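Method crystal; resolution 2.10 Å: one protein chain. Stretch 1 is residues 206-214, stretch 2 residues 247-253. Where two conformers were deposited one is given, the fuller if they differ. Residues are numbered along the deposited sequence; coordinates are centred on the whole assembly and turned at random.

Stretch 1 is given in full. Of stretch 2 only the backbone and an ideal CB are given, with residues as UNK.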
# COMPACT_ATOMS: atom_id res chain seq x y z
N SER A 206 14.41 21.84 11.66
CA SER A 206 15.25 22.77 12.43
C SER A 206 16.74 22.40 12.44
O SER A 206 17.57 23.16 12.94
CB SER A 206 14.75 22.87 13.87
OG SER A 206 14.90 21.62 14.52
N ASP A 207 17.06 21.22 11.93
CA ASP A 207 18.44 20.74 11.82
C ASP A 207 19.24 21.74 10.97
O ASP A 207 18.74 22.24 9.95
CB ASP A 207 18.41 19.33 11.17
CG ASP A 207 19.61 18.46 11.55
OD1 ASP A 207 20.48 18.88 12.36
OD2 ASP A 207 19.67 17.33 11.04
N ASN A 208 20.46 22.06 11.40
CA ASN A 208 21.32 22.99 10.67
C ASN A 208 22.07 22.30 9.53
O ASN A 208 23.25 22.01 9.64
CB ASN A 208 22.30 23.66 11.64
CG ASN A 208 21.61 24.56 12.66
OD1 ASN A 208 20.47 25.00 12.45
ND2 ASN A 208 22.28 24.82 13.77
N VAL A 209 21.38 22.03 8.44
CA VAL A 209 21.97 21.30 7.32
C VAL A 209 21.97 22.18 6.08
O VAL A 209 21.38 23.26 6.08
CB VAL A 209 21.18 20.03 7.05
CG1 VAL A 209 21.29 19.10 8.25
CG2 VAL A 209 19.72 20.39 6.77
N ASN A 210 22.65 21.74 5.02
CA ASN A 210 22.64 22.45 3.74
C ASN A 210 21.29 22.34 3.02
O ASN A 210 20.87 21.24 2.64
CB ASN A 210 23.75 21.90 2.82
CG ASN A 210 23.66 22.43 1.39
OD1 ASN A 210 23.40 23.62 1.16
ND2 ASN A 210 23.87 21.55 0.41
N ARG A 211 20.62 23.47 2.83
CA ARG A 211 19.32 23.46 2.17
C ARG A 211 19.27 24.08 0.77
O ARG A 211 18.33 23.82 0.00
CB ARG A 211 18.28 24.12 3.07
CG ARG A 211 18.24 23.47 4.44
CD ARG A 211 17.01 23.80 5.21
NE ARG A 211 17.11 23.27 6.57
CZ ARG A 211 16.54 22.14 6.98
NH1 ARG A 211 15.82 21.41 6.14
NH2 ARG A 211 16.71 21.75 8.24
N ASP A 212 20.27 24.88 0.41
CA ASP A 212 20.13 25.66 -0.82
C ASP A 212 21.30 25.61 -1.81
O ASP A 212 21.33 26.38 -2.76
CB ASP A 212 19.78 27.11 -0.48
CG ASP A 212 20.60 27.65 0.65
OD1 ASP A 212 21.79 27.30 0.74
OD2 ASP A 212 20.04 28.44 1.45
N HIS A 213 22.25 24.72 -1.60
CA HIS A 213 23.35 24.57 -2.56
C HIS A 213 23.33 23.17 -3.14
O HIS A 213 23.42 22.20 -2.39
CB HIS A 213 24.69 24.83 -1.87
CG HIS A 213 24.82 26.21 -1.31
ND1 HIS A 213 24.83 27.33 -2.10
CD2 HIS A 213 24.95 26.64 -0.03
CE1 HIS A 213 24.95 28.41 -1.33
NE2 HIS A 213 25.03 28.01 -0.07
N LYS A 214 23.22 23.08 -4.46
CA LYS A 214 23.11 21.79 -5.15
C LYS A 214 24.41 21.00 -5.05
O LYS A 214 25.48 21.58 -4.94
CB LYS A 214 22.77 22.01 -6.63
CG LYS A 214 21.63 22.99 -6.87
CD LYS A 214 21.51 23.36 -8.35
CE LYS A 214 20.81 22.29 -9.16
NZ LYS A 214 19.32 22.48 -9.18
N UNK A 247 21.84 9.76 5.77
CA UNK A 247 22.93 10.71 5.97
C UNK A 247 22.43 12.09 6.36
O UNK A 247 21.35 12.52 5.92
CB UNK A 247 23.78 10.81 4.70
N UNK A 248 23.23 12.80 7.15
CA UNK A 248 23.00 14.22 7.44
C UNK A 248 24.09 15.00 6.72
O UNK A 248 25.29 14.77 6.91
CB UNK A 248 23.01 14.51 8.94
N UNK A 249 23.66 15.92 5.86
CA UNK A 249 24.60 16.71 5.07
C UNK A 249 24.70 18.13 5.61
O UNK A 249 23.82 18.95 5.36
CB UNK A 249 24.18 16.73 3.60
N UNK A 250 25.76 18.40 6.36
CA UNK A 250 25.89 19.64 7.10
C UNK A 250 25.86 20.93 6.30
O UNK A 250 26.00 20.95 5.08
CB UNK A 250 27.20 19.60 7.89
N UNK A 251 25.68 22.03 7.02
CA UNK A 251 25.72 23.36 6.42
C UNK A 251 27.10 23.59 5.80
O UNK A 251 28.10 23.14 6.35
CB UNK A 251 25.40 24.44 7.46
N UNK A 252 27.16 24.28 4.66
CA UNK A 252 28.43 24.48 3.96
C UNK A 252 28.63 25.93 3.50
O UNK A 252 27.72 26.53 2.94
CB UNK A 252 28.51 23.54 2.75
N UNK A 253 29.83 26.45 3.75
CA UNK A 253 30.22 27.82 3.44
C UNK A 253 31.48 27.86 2.61
O UNK A 253 32.03 26.82 2.24
CB UNK A 253 30.42 28.63 4.73

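Position 247 lies on a strand, with extended backbone angles (-120/149) and nothing of stretch 1 within 5.5 Å of its ideal CB. Stretch 1 sets no rule here, and any residue at ease in a strand would do. The deposited residue is Tyr-247, which makes no contact with stretch 1.

Position 248 is the most informative. CA-to-CB points sideways, yet the ideal CB sits 4.8 Å from Asp-207 OD2 and 5.0 Å from Val-209 CG1, so a carboxylate and a methyl group are both offered. A long side chain with a positive end suits this best; lysine or arginine could pass the valine and reach the acid, while a shorter donor would have less to lay against the methyl. The deposited residue is Arg-248. With chi1, chi2 and chi3 all t, it reaches out toward stretch 1 and forms a salt bridge to Asp-207: NE and NH2 of Arg-248 both donate to Asp-207 OD1, at 3.0 and 3.1 Å. The carboxylate oxygen lies at the guanidinium edge, where the N-H groups point, leaving one face free to lie over Val-209 CG1. Water 1 adds a looser link, donating to Asn-208 O and accepting a weak bond from Arg-248 NH1.

At 249 the backbone does the work: the carbonyl O accepts from Asn-210 N at 3.0 Å, nearly straight at 166°. The CB points sideways, 5.2 Å from Asn-210 CB, so many small or medium residues, polar or not, would fit. It is Asn-249, whose side chain comes no nearer than Asn-249 CB to Asn-210 CB, 5.3 Å.

Position 250 bridges to Val-209, CA to CA at 4.3 Å. Its CB would point away, and its angles (-60/166) are open to most residues, so this contact does not require a glycine. Gly-250 nevertheless occupies it, contributing backbone alone.

At 251 the ideal CB is 3.9 Å from Asn-208 O and points sideways along the backbone of stretch 1. A broad side chain could cover that backbone, though a smaller one would be tolerated. Tyr-251 has its ring edge near Val-209 O, while its end leads away.

Position 252 looks sideways between Asn-210 CB, at 5.0 Å, and His-213 CD2, at 5.5 Å; a branched aliphatic would suit. Ile-252 brings CG2 to 3.9 Å from Asn-210 CG and 4.2 Å from His-213 CD2. Its backbone joins through waters: water 2 links Ile-252 N to Asn-210 OD1, and water 3 links Ile-252 O to His-213 NE2.

Position 253 points away and is unconstrained; Asn-253 is poorly ordered.

Stretch 2, residues 247-253: YRNGYIN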
# COMPACT_ATOMS: atom_id res chain seq x y z
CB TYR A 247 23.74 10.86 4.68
CG TYR A 247 24.43 9.61 4.21
CD1 TYR A 247 25.72 9.30 4.65
CD2 TYR A 247 23.81 8.74 3.31
CE1 TYR A 247 26.37 8.14 4.22
CE2 TYR A 247 24.46 7.59 2.86
CZ TYR A 247 25.73 7.30 3.32
OH TYR A 247 26.37 6.16 2.88
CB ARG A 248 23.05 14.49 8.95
CG ARG A 248 22.85 15.97 9.37
CD ARG A 248 23.27 16.20 10.83
NE ARG A 248 22.96 17.55 11.33
CZ ARG A 248 23.81 18.57 11.32
NH1 ARG A 248 25.03 18.42 10.83
NH2 ARG A 248 23.44 19.75 11.79
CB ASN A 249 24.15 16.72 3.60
CG ASN A 249 24.06 15.32 3.03
OD1 ASN A 249 25.09 14.67 2.85
ND2 ASN A 249 22.85 14.84 2.79
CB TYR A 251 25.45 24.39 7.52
CG TYR A 251 25.54 25.81 7.05
CD1 TYR A 251 26.73 26.52 7.18
CD2 TYR A 251 24.44 26.45 6.48
CE1 TYR A 251 26.82 27.83 6.75
CE2 TYR A 251 24.52 27.75 6.04
CZ TYR A 251 25.71 28.44 6.18
OH TYR A 251 25.79 29.74 5.75
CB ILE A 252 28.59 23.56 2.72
CG1 ILE A 252 29.87 23.92 1.95
CG2 ILE A 252 27.37 23.67 1.80
CD1 ILE A 252 30.16 23.05 0.75
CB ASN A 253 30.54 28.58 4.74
CG ASN A 253 29.48 29.57 5.10
OD1 ASN A 253 28.57 29.83 4.31
ND2 ASN A 253 29.57 30.13 6.29
O HOH W 1 26.26 21.52 10.48
O HOH W 2 24.62 25.21 3.23
O HOH W 3 25.69 28.54 2.43
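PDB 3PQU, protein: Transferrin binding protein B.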